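Local coordinates for protein proteasome accessory factor B/C (PafBC) (Paenarthrobacter aurescens, PDB 6SJ9) that acts as a transcriptional regulator of the bacterial DNA damage response, probably binding DNA through winged helix-turn-helix domains under the control of its WYL-containing regulatory part, at residues Val250-Lys255 with Gly296-Val301; Ala258-Ala263 with Gly274-Thr279; Met630-His635 with Ala653-Ala658. All coordinates share one frame; numbering follows the deposited sequence.

How the contacts relate
Along the chain, strand 245-252 comes first, and contact 1 pairs its end with the start of strand 299-303, closing a long loop. Contact 2 lies within that loop and closes a shorter one: it sets helix 257-261, together with the residues leading out of it, against strand 275-282. Contacts 1 and 2 share one ferredoxin-like sheet and meet through the Asp252-Arg275 salt bridge and between Ile251 and Asp276. Contact 3 follows in series, packing helix 627-634 against helix 645-659 in the second WCX domain. None of the loops cross. Contacts 1 and 3 touch where Gly296 and Pro297 pack on Trp654 and Ala658, tying the two WCX domains together.

Contact 1: residues Val250-Lys255 with Gly296-Val301; sequences VIDKDK and GPHVKV
The first and last strands of a ferredoxin-like beta-alpha-beta-beta-alpha-beta unit, in the first WCX domain, run antiparallel where Val250 pairs with Lys300 and Ile251 with Val299. Val250 and Lys300 form the hydrogen-bonded pair: Val250 N donates to Lys300 O at 2.9 Å, and Lys300 N to Val250 O at 2.8 Å. Ile251 and Val299 form the non-hydrogen-bonded pair. CG2 of Ile251, anti to the carbonyl carbon, meets Val299 CG2 at 3.7 Å. One residue on, Asp252 N donates to His298 O at 3.1 Å, and a side-chain bond joins the same two residues. His298 ND1 donates to Asp252 OD2 at 3.1 Å, bent to 145° at the hydrogen. The carboxylate and imidazole planes stand 67° apart, and ND1 reaches OD2 from above the carboxylate plane. The other oxygen, Asp252 OD1, is salt-bridged to Arg275, which leaves the carboxylate held between a strand neighbour and the histidine. Lys255, at the end of a type II turn begun by Asp252, folds back so that its CE lies 3.8 Å from His298 NE2. Beyond the pair, Ile251 packs on Ile278 of strand 275-282, the sheet neighbour on the other side of strand 245-252. Pro297 rests on helix 645-659, whose Trp654 meets the His298 ring edge-to-face, while Val301 packs on helix 305-323.

Contact 2: residues Ala258-Ala263 with Gly274-Thr279; sequences ALRKKA and GRDRIT
The guanidinium of Arg260 and the carboxylate of Asp276 are the flat groups here, their planes turned 70° apart and the two side chains crossing at about a right angle. Asp276 OD2 sits at the guanidinium edge, near its plane, beside NH2. They form a salt bridge, but NH2 and OD2 are modelled too close together, so their exact positions are doubtful. Arg260 NE is also hydrogen-bonded to Lys255 O. The Arg260 chain runs extended from CG to NE, carrying the charged end from helix 257-261 across to strand 275-282. Beside it lies an apolar patch. Ile278 CG1 is set between its backbone N and carbonyl carbon (chi1 64°), and the extended chi2 (170°) carries CD1 on to 4.1 Å from Leu259 CG, as the two chains cross obliquely. Ala263 CB packs against the same isoleucine, 4.0 Å from Ile278 CB and 4.1 Å from Ile278 CG2. Past the helix end the backbones draw together: Ala263 CA makes a CA-H...O contact with Thr279 O at 3.3 Å. Leu266 of strand 263-268 joins the patch, and Leu292 of helix 285-294 covers Leu259. Lys253 NZ is salt-bridged to both Asp276 OD1 and Asp268 OD1 and would ease the repulsion between these close acids; Arg260 would add to this if its doubtful position holds. The nearby acid pulls the other way, so the ionisation of Asp276 stays open.

Contact 3: residues Met630-His635 with Ala653-Ala658; sequences MFVSQH and AWIDAA
Ser633 and Ile655 have the nearest CA atoms where residues 630-635 of helix 627-634 cross residues 653-658 of helix 645-659; the axes of these short segments pass 9.8 Å apart at -53°. Trp654 gives the largest single share of the contact. Its CG is anti to the backbone N, and chi2 -95° turns the ring so that NE1 faces the serine. Trp654 NE1 donates to Ser633 OG at 3.0 Å, a fairly straight bond of 158°, with the oxygen lying in the ring plane. Farther along the indole, CZ2 meets CG of Met630, a selenomethionine in this crystal, at 3.7 Å. Beside this bond, Val632 and Ile655 cross at about a right angle, CG1 of the valine 3.9 Å from CD1 of the isoleucine. Ile655 also packs on Ala318 and Ala319 of helix 305-323. Ser633 OG has two further partners, the carbonyl oxygens of Pro629, one turn earlier in its own helix, and of Ala293 in helix 285-294. The buried hydroxyl therefore accepts from the indole while its own proton can go to either carbonyl, satisfying a polar spot within otherwise apolar packing and linking three helices.

Contact 1: residues Val250-Lys255 with Gly296-Val301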
# COMPACT_ATOMS: atom_id res chain seq x y z
N VAL A 250 16.50 -12.63 -18.24
CA VAL A 250 16.23 -14.06 -18.24
C VAL A 250 15.60 -14.40 -16.90
O VAL A 250 16.22 -14.17 -15.86
CB VAL A 250 17.49 -14.89 -18.48
CG1 VAL A 250 17.19 -16.34 -18.26
CG2 VAL A 250 18.03 -14.66 -19.88
N ILE A 251 14.40 -14.99 -16.94
CA ILE A 251 13.60 -15.29 -15.76
C ILE A 251 13.13 -16.74 -15.79
O ILE A 251 12.93 -17.33 -16.85
CB ILE A 251 12.37 -14.37 -15.65
CG1 ILE A 251 11.46 -14.57 -16.87
CG2 ILE A 251 12.78 -12.91 -15.58
CD1 ILE A 251 10.19 -13.77 -16.78
N ASP A 252 12.98 -17.33 -14.60
CA ASP A 252 12.45 -18.69 -14.47
C ASP A 252 11.01 -18.75 -14.98
O ASP A 252 10.19 -17.86 -14.70
CB ASP A 252 12.49 -19.14 -13.02
CG ASP A 252 13.90 -19.23 -12.47
OD1 ASP A 252 14.86 -19.00 -13.24
OD2 ASP A 252 14.05 -19.53 -11.27
N LYS A 253 10.69 -19.82 -15.70
CA LYS A 253 9.32 -20.01 -16.18
C LYS A 253 8.34 -20.11 -15.03
O LYS A 253 8.68 -20.58 -13.94
CB LYS A 253 9.24 -21.26 -17.04
CG LYS A 253 9.86 -21.08 -18.40
CD LYS A 253 9.63 -22.26 -19.28
CE LYS A 253 10.17 -22.01 -20.69
NZ LYS A 253 9.15 -21.44 -21.62
N ASP A 254 7.14 -19.58 -15.25
CA ASP A 254 6.05 -19.61 -14.27
C ASP A 254 6.37 -18.81 -13.00
O ASP A 254 5.74 -19.05 -11.96
CB ASP A 254 5.65 -21.04 -13.93
CG ASP A 254 5.22 -21.83 -15.15
OD1 ASP A 254 4.27 -21.38 -15.82
OD2 ASP A 254 5.84 -22.88 -15.46
N LYS A 255 7.31 -17.87 -13.05
CA LYS A 255 7.64 -17.04 -11.90
C LYS A 255 7.60 -15.56 -12.26
O LYS A 255 7.64 -15.18 -13.43
CB LYS A 255 9.01 -17.39 -11.32
CG LYS A 255 9.09 -18.77 -10.70
CD LYS A 255 8.13 -18.86 -9.52
CE LYS A 255 8.79 -19.52 -8.33
NZ LYS A 255 9.47 -20.76 -8.78
N GLY A 296 15.93 -12.17 -6.59
CA GLY A 296 17.05 -13.07 -6.40
C GLY A 296 17.45 -13.95 -7.59
O GLY A 296 17.78 -13.46 -8.69
N PRO A 297 17.52 -15.27 -7.37
CA PRO A 297 17.92 -16.17 -8.46
C PRO A 297 16.85 -16.36 -9.52
O PRO A 297 17.16 -16.92 -10.57
CB PRO A 297 18.21 -17.48 -7.73
CG PRO A 297 17.22 -17.45 -6.60
CD PRO A 297 17.15 -16.01 -6.15
N HIS A 298 15.62 -15.88 -9.33
CA HIS A 298 14.60 -16.03 -10.37
C HIS A 298 14.84 -15.16 -11.59
O HIS A 298 14.11 -15.30 -12.57
CB HIS A 298 13.23 -15.71 -9.80
CG HIS A 298 12.78 -16.66 -8.73
ND1 HIS A 298 13.23 -17.97 -8.66
CD2 HIS A 298 11.95 -16.48 -7.68
CE1 HIS A 298 12.67 -18.56 -7.61
NE2 HIS A 298 11.89 -17.68 -7.01
N VAL A 299 15.84 -14.30 -11.59
CA VAL A 299 16.08 -13.39 -12.70
C VAL A 299 17.57 -13.15 -12.83
O VAL A 299 18.30 -13.11 -11.83
CB VAL A 299 15.29 -12.05 -12.53
CG1 VAL A 299 15.68 -11.29 -11.23
CG2 VAL A 299 15.48 -11.15 -13.75
N LYS A 300 18.01 -13.01 -14.07
CA LYS A 300 19.33 -12.52 -14.40
C LYS A 300 19.18 -11.38 -15.38
O LYS A 300 18.43 -11.50 -16.36
CB LYS A 300 20.22 -13.62 -15.04
CG LYS A 300 21.58 -13.10 -15.48
CD LYS A 300 22.31 -14.18 -16.30
CE LYS A 300 23.75 -13.80 -16.63
NZ LYS A 300 24.38 -14.82 -17.57
N VAL A 301 19.81 -10.25 -15.10
CA VAL A 301 19.89 -9.16 -16.06
C VAL A 301 20.93 -9.54 -17.11
O VAL A 301 22.10 -9.77 -16.77
CB VAL A 301 20.28 -7.84 -15.38
CG1 VAL A 301 20.45 -6.74 -16.42
CG2 VAL A 301 19.25 -7.43 -14.34

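Contact 2: residues Ala258-Ala263 with Gly274-Thr279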
# COMPACT_ATOMS: atom_id res chain seq x y z
N ALA A 258 4.11 -10.29 -11.57
CA ALA A 258 4.03 -8.84 -11.75
C ALA A 258 5.02 -8.37 -12.81
O ALA A 258 4.69 -7.50 -13.64
CB ALA A 258 4.29 -8.12 -10.43
N LEU A 259 6.21 -8.96 -12.84
CA LEU A 259 7.21 -8.57 -13.83
C LEU A 259 6.75 -8.94 -15.23
O LEU A 259 6.87 -8.13 -16.15
CB LEU A 259 8.55 -9.24 -13.51
CG LEU A 259 9.72 -8.81 -14.40
CD1 LEU A 259 9.89 -7.28 -14.26
CD2 LEU A 259 10.99 -9.58 -14.09
N ARG A 260 6.16 -10.11 -15.40
CA ARG A 260 5.74 -10.54 -16.74
C ARG A 260 4.61 -9.67 -17.28
O ARG A 260 4.48 -9.52 -18.49
CB ARG A 260 5.34 -12.01 -16.74
CG ARG A 260 6.50 -12.97 -16.66
CD ARG A 260 6.09 -14.37 -16.30
NE ARG A 260 7.24 -15.28 -16.41
CZ ARG A 260 7.53 -15.92 -17.54
NH1 ARG A 260 6.76 -15.75 -18.61
NH2 ARG A 260 8.60 -16.72 -17.61
N LYS A 261 3.82 -9.09 -16.38
CA LYS A 261 2.79 -8.14 -16.79
C LYS A 261 3.39 -6.96 -17.55
O LYS A 261 2.72 -6.37 -18.40
CB LYS A 261 2.03 -7.69 -15.54
CG LYS A 261 0.86 -8.61 -15.20
CD LYS A 261 0.00 -8.14 -14.03
CE LYS A 261 -0.89 -9.33 -13.57
NZ LYS A 261 -1.42 -9.25 -12.15
N LYS A 262 4.64 -6.61 -17.27
CA LYS A 262 5.31 -5.49 -17.92
C LYS A 262 6.07 -5.87 -19.20
O LYS A 262 6.67 -4.98 -19.82
CB LYS A 262 6.28 -4.80 -16.95
CG LYS A 262 5.63 -4.14 -15.81
CD LYS A 262 6.61 -3.25 -15.05
CE LYS A 262 7.89 -3.99 -14.65
NZ LYS A 262 8.77 -3.15 -13.77
N ALA A 263 6.09 -7.14 -19.58
CA ALA A 263 7.01 -7.58 -20.63
C ALA A 263 6.54 -7.15 -22.02
O ALA A 263 5.41 -7.43 -22.43
CB ALA A 263 7.18 -9.09 -20.55
N GLY A 274 13.82 -24.19 -18.93
CA GLY A 274 12.86 -23.66 -17.97
C GLY A 274 12.99 -22.18 -17.67
O GLY A 274 12.53 -21.74 -16.62
N ARG A 275 13.59 -21.40 -18.57
CA ARG A 275 13.70 -19.96 -18.38
C ARG A 275 13.30 -19.25 -19.67
O ARG A 275 13.54 -19.74 -20.77
CB ARG A 275 15.14 -19.52 -17.96
CG ARG A 275 15.64 -20.07 -16.62
CD ARG A 275 16.92 -19.37 -16.14
NE ARG A 275 16.63 -18.50 -15.00
CZ ARG A 275 17.51 -17.67 -14.42
NH1 ARG A 275 18.75 -17.54 -14.88
NH2 ARG A 275 17.12 -16.94 -13.37
N ASP A 276 12.76 -18.05 -19.51
CA ASP A 276 12.31 -17.18 -20.57
C ASP A 276 13.25 -15.99 -20.71
O ASP A 276 13.93 -15.59 -19.76
CB ASP A 276 10.91 -16.65 -20.27
CG ASP A 276 9.84 -17.72 -20.35
OD1 ASP A 276 9.99 -18.64 -21.18
OD2 ASP A 276 8.86 -17.62 -19.58
N ARG A 277 13.24 -15.38 -21.89
CA ARG A 277 13.95 -14.14 -22.10
C ARG A 277 12.91 -13.08 -22.43
O ARG A 277 12.23 -13.17 -23.45
CB ARG A 277 14.98 -14.30 -23.22
CG ARG A 277 15.80 -13.08 -23.57
CD ARG A 277 16.64 -13.37 -24.80
NE ARG A 277 17.60 -12.31 -25.13
CZ ARG A 277 17.42 -11.37 -26.05
NH1 ARG A 277 18.38 -10.47 -26.25
NH2 ARG A 277 16.30 -11.31 -26.75
N ILE A 278 12.78 -12.06 -21.56
CA ILE A 278 11.82 -11.00 -21.78
C ILE A 278 12.55 -9.67 -21.86
O ILE A 278 13.67 -9.51 -21.36
CB ILE A 278 10.74 -10.92 -20.68
CG1 ILE A 278 11.37 -10.58 -19.32
CG2 ILE A 278 9.94 -12.17 -20.63
CD1 ILE A 278 10.35 -10.24 -18.24
N THR A 279 11.86 -8.69 -22.44
CA THR A 279 12.27 -7.30 -22.41
C THR A 279 11.21 -6.51 -21.66
O THR A 279 10.02 -6.83 -21.71
CB THR A 279 12.45 -6.74 -23.84
OG1 THR A 279 11.32 -7.10 -24.65
CG2 THR A 279 13.69 -7.33 -24.50

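Contact 3: residues Met630-His635 with Ala653-Ala658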
# COMPACT_ATOMS: atom_id res chain seq x y z
N MSE A 630 13.64 -12.48 -0.14
CA MSE A 630 13.29 -11.35 -1.03
C MSE A 630 13.45 -9.99 -0.35
O MSE A 630 14.09 -9.11 -0.90
CB MSE A 630 11.86 -11.48 -1.51
CG MSE A 630 11.56 -12.78 -2.22
SE MSE A 630 9.75 -12.70 -3.00
CE MSE A 630 8.77 -12.14 -1.37
N PHE A 631 12.88 -9.85 0.85
CA PHE A 631 13.09 -8.64 1.65
C PHE A 631 14.58 -8.31 1.78
O PHE A 631 15.01 -7.20 1.44
CB PHE A 631 12.45 -8.85 3.02
CG PHE A 631 12.62 -7.69 3.98
CD1 PHE A 631 11.89 -6.52 3.82
CD2 PHE A 631 13.52 -7.77 5.05
CE1 PHE A 631 12.04 -5.46 4.70
CE2 PHE A 631 13.68 -6.70 5.91
CZ PHE A 631 12.93 -5.55 5.75
N VAL A 632 15.41 -9.30 2.17
CA VAL A 632 16.81 -8.98 2.43
C VAL A 632 17.54 -8.66 1.13
O VAL A 632 18.37 -7.74 1.06
CB VAL A 632 17.51 -10.14 3.19
CG1 VAL A 632 19.01 -9.87 3.32
CG2 VAL A 632 16.89 -10.39 4.56
N SER A 633 17.29 -9.44 0.07
CA SER A 633 18.01 -9.15 -1.16
C SER A 633 17.50 -7.86 -1.79
O SER A 633 18.29 -7.07 -2.30
CB SER A 633 17.92 -10.31 -2.16
OG SER A 633 16.60 -10.53 -2.64
N GLN A 634 16.19 -7.58 -1.68
CA GLN A 634 15.69 -6.31 -2.20
C GLN A 634 16.49 -5.14 -1.65
O GLN A 634 16.98 -4.29 -2.41
CB GLN A 634 14.21 -6.12 -1.84
CG GLN A 634 13.76 -4.75 -2.25
CD GLN A 634 12.30 -4.52 -2.00
OE1 GLN A 634 11.53 -5.45 -1.83
NE2 GLN A 634 11.91 -3.25 -1.97
N HIS A 635 16.70 -5.13 -0.36
CA HIS A 635 17.27 -3.95 0.28
C HIS A 635 18.79 -3.93 0.26
O HIS A 635 19.39 -3.00 0.83
CB HIS A 635 16.71 -3.84 1.69
CG HIS A 635 15.28 -3.42 1.67
ND1 HIS A 635 14.25 -4.30 1.92
CD2 HIS A 635 14.71 -2.25 1.30
CE1 HIS A 635 13.10 -3.66 1.76
NE2 HIS A 635 13.35 -2.42 1.38
N ALA A 653 21.62 -18.30 1.26
CA ALA A 653 21.63 -19.17 0.09
C ALA A 653 20.87 -18.55 -1.09
O ALA A 653 21.30 -18.65 -2.26
CB ALA A 653 21.06 -20.54 0.47
N TRP A 654 19.74 -17.88 -0.79
CA TRP A 654 19.01 -17.14 -1.82
C TRP A 654 19.92 -16.10 -2.47
O TRP A 654 20.09 -16.09 -3.70
CB TRP A 654 17.78 -16.51 -1.17
CG TRP A 654 17.01 -15.47 -1.93
CD1 TRP A 654 17.15 -14.13 -1.85
CD2 TRP A 654 15.88 -15.71 -2.78
NE1 TRP A 654 16.21 -13.50 -2.64
CE2 TRP A 654 15.42 -14.45 -3.22
CE3 TRP A 654 15.25 -16.87 -3.25
CZ2 TRP A 654 14.35 -14.32 -4.10
CZ3 TRP A 654 14.20 -16.74 -4.12
CH2 TRP A 654 13.75 -15.46 -4.53
N ILE A 655 20.61 -15.30 -1.65
CA ILE A 655 21.53 -14.28 -2.17
C ILE A 655 22.67 -14.94 -2.94
O ILE A 655 23.03 -14.51 -4.05
CB ILE A 655 22.08 -13.41 -1.02
CG1 ILE A 655 20.97 -12.60 -0.35
CG2 ILE A 655 23.18 -12.50 -1.53
CD1 ILE A 655 21.34 -12.01 1.00
N ASP A 656 23.28 -15.99 -2.37
CA ASP A 656 24.39 -16.64 -3.06
C ASP A 656 23.93 -17.23 -4.38
O ASP A 656 24.59 -17.05 -5.41
CB ASP A 656 25.04 -17.72 -2.19
CG ASP A 656 25.86 -17.14 -1.05
OD1 ASP A 656 26.06 -15.90 -1.06
OD2 ASP A 656 26.31 -17.92 -0.17
N ALA A 657 22.79 -17.92 -4.38
CA ALA A 657 22.27 -18.44 -5.64
C ALA A 657 22.04 -17.31 -6.65
O ALA A 657 22.35 -17.46 -7.84
CB ALA A 657 20.97 -19.22 -5.36
N ALA A 658 21.54 -16.16 -6.19
CA ALA A 658 21.39 -15.01 -7.07
C ALA A 658 22.73 -14.53 -7.61
O ALA A 658 22.85 -14.18 -8.79
CB ALA A 658 20.67 -13.88 -6.32